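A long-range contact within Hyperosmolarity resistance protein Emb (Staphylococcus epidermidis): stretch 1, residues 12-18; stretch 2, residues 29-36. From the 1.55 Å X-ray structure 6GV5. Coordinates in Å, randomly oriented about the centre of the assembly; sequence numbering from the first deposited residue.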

# COMPACT_ATOMS: atom_id res chain seq x y z
N ALA A 12 7.68 4.01 -17.53
CA ALA A 12 7.50 3.62 -16.14
C ALA A 12 6.51 4.54 -15.44
O ALA A 12 5.65 4.07 -14.67
CB ALA A 12 8.84 3.64 -15.41
N LYS A 13 6.60 5.85 -15.68
CA LYS A 13 5.67 6.77 -15.04
C LYS A 13 4.25 6.56 -15.53
O LYS A 13 3.29 6.67 -14.75
CB LYS A 13 6.12 8.21 -15.28
CG LYS A 13 7.41 8.58 -14.58
CD LYS A 13 7.77 10.04 -14.82
CE LYS A 13 8.27 10.27 -16.24
NZ LYS A 13 8.58 11.71 -16.49
N GLN A 14 4.09 6.23 -16.81
CA GLN A 14 2.76 5.92 -17.33
C GLN A 14 2.18 4.68 -16.67
O GLN A 14 1.00 4.66 -16.31
CB GLN A 14 2.84 5.74 -18.85
CG GLN A 14 3.10 7.04 -19.60
CD GLN A 14 3.35 6.83 -21.08
OE1 GLN A 14 3.59 5.70 -21.52
NE2 GLN A 14 3.28 7.90 -21.85
N GLN A 15 2.99 3.64 -16.49
CA GLN A 15 2.51 2.45 -15.79
C GLN A 15 2.09 2.79 -14.37
O GLN A 15 1.04 2.33 -13.89
CB GLN A 15 3.59 1.37 -15.77
CG GLN A 15 3.96 0.82 -17.13
CD GLN A 15 4.78 -0.45 -17.05
OE1 GLN A 15 4.44 -1.37 -16.30
NE2 GLN A 15 5.86 -0.51 -17.81
N ILE A 16 2.90 3.60 -13.67
CA ILE A 16 2.60 3.95 -12.29
C ILE A 16 1.30 4.74 -12.21
O ILE A 16 0.51 4.57 -11.27
CB ILE A 16 3.78 4.73 -11.68
CG1 ILE A 16 4.96 3.79 -11.43
CG2 ILE A 16 3.36 5.43 -10.38
CD1 ILE A 16 6.30 4.49 -11.28
N THR A 17 1.06 5.60 -13.19
CA THR A 17 -0.17 6.38 -13.20
C THR A 17 -1.40 5.49 -13.28
O THR A 17 -2.46 5.85 -12.76
CB THR A 17 -0.15 7.37 -14.37
OG1 THR A 17 0.99 8.23 -14.25
CG2 THR A 17 -1.42 8.20 -14.38
N ASN A 18 -1.27 4.32 -13.92
CA ASN A 18 -2.41 3.41 -14.05
C ASN A 18 -2.72 2.69 -12.74
O ASN A 18 -3.86 2.25 -12.53
CB ASN A 18 -2.15 2.37 -15.14
CG ASN A 18 -2.36 2.92 -16.53
OD1 ASN A 18 -3.21 3.78 -16.75
ND2 ASN A 18 -1.58 2.42 -17.48
N ALA A 29 5.77 10.53 -5.48
CA ALA A 29 7.09 10.24 -4.93
C ALA A 29 7.84 9.25 -5.82
O ALA A 29 9.05 9.38 -6.01
CB ALA A 29 6.96 9.70 -3.51
N LEU A 30 7.13 8.26 -6.36
CA LEU A 30 7.77 7.26 -7.21
C LEU A 30 8.11 7.80 -8.59
O LEU A 30 9.17 7.48 -9.14
CB LEU A 30 6.87 6.03 -7.32
CG LEU A 30 6.85 5.14 -6.08
CD1 LEU A 30 5.65 4.21 -6.11
CD2 LEU A 30 8.12 4.34 -5.97
N GLU A 31 7.23 8.63 -9.16
CA GLU A 31 7.56 9.28 -10.43
C GLU A 31 8.81 10.13 -10.29
O GLU A 31 9.66 10.15 -11.19
CB GLU A 31 6.37 10.12 -10.90
CG GLU A 31 5.16 9.29 -11.31
CD GLU A 31 3.88 10.10 -11.43
OE1 GLU A 31 3.93 11.33 -11.24
OE2 GLU A 31 2.82 9.50 -11.70
N ASN A 32 8.96 10.83 -9.16
CA ASN A 32 10.16 11.61 -8.92
C ASN A 32 11.39 10.72 -8.82
O ASN A 32 12.46 11.06 -9.34
CB ASN A 32 9.99 12.44 -7.64
CG ASN A 32 11.16 13.35 -7.39
OD1 ASN A 32 11.67 13.99 -8.32
ND2 ASN A 32 11.61 13.41 -6.15
N ILE A 33 11.26 9.58 -8.14
CA ILE A 33 12.36 8.63 -8.07
C ILE A 33 12.73 8.14 -9.46
O ILE A 33 13.92 8.06 -9.80
CB ILE A 33 11.98 7.46 -7.13
CG1 ILE A 33 11.84 7.96 -5.69
CG2 ILE A 33 13.02 6.35 -7.22
CD1 ILE A 33 11.14 6.99 -4.76
N ILE A 34 11.73 7.82 -10.28
CA ILE A 34 12.00 7.38 -11.65
C ILE A 34 12.81 8.45 -12.39
O ILE A 34 13.82 8.15 -13.04
CB ILE A 34 10.68 7.09 -12.39
CG1 ILE A 34 9.99 5.84 -11.83
CG2 ILE A 34 10.92 6.92 -13.89
CD1 ILE A 34 10.73 4.54 -12.08
N ASN A 35 12.38 9.71 -12.29
CA ASN A 35 13.02 10.77 -13.05
C ASN A 35 14.48 10.95 -12.68
O ASN A 35 15.27 11.43 -13.49
CB ASN A 35 12.27 12.09 -12.85
CG ASN A 35 10.96 12.14 -13.60
OD1 ASN A 35 10.79 11.49 -14.63
ND2 ASN A 35 10.02 12.93 -13.09
N GLN A 36 14.86 10.58 -11.45
CA GLN A 36 16.21 10.79 -10.97
C GLN A 36 17.16 9.64 -11.30
O GLN A 36 18.35 9.73 -10.97
CB GLN A 36 16.20 11.02 -9.45

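Residues 12-18 lie in one helix and 29-35 in another; the two run nearly antiparallel, their N-to-C directions differing by 170° and their axes approaching to 9.8 Å. The backbones come nearest where Lys13 faces Glu31, with 5.6 Å between Lys13 CA and Glu31 CA. Because the chains run in opposite senses, residues early in the first stretch meet residues late in the second: Ala12 and Lys13 reach Ile34 and Asn35, whereas Ile16 reaches back to Leu30. Within each helix, i to i+4 backbone hydrogen bonds such as Ile16 N to Ala12 O (3.0 Å) and Ile34 N to Leu30 O (2.8 Å) maintain the helical fold, and 365 Å² of surface is buried between the stretches.

The buried part of the contact is aliphatic. Ala12, Ile16, Leu30 and Ile34 all direct their CA-to-CB bonds toward the opposing helix. Ile16 CD1 lies 4.0 Å from Ile34 CG1 and 4.3 Å from Leu30 CB, so one methyl group touches residues a helical turn apart. The small side chain of Ala12 meets the end of Ile34, with Ala12 CB 3.9 Å from Ile34 CD1. These are van der Waals contacts, favoured by the exclusion of water.

Lys13 joins this apolar layer to a more polar flank. Its CB points sideways, and its aliphatic portion packs against the second helix, Lys13 CG lying 3.9 Å from Ile34 CG2 and 4.0 Å from Glu31 CG. The chain then carries its ammonium group to Asn35, where Lys13 NZ donates a hydrogen bond to the amide oxygen Asn35 OD1 at 2.9 Å. Thr17 OG1 instead donates to Lys13 O within its own helix (2.8 Å), while Glu31 OE2 approaches Thr17 OG1 to 3.4 Å.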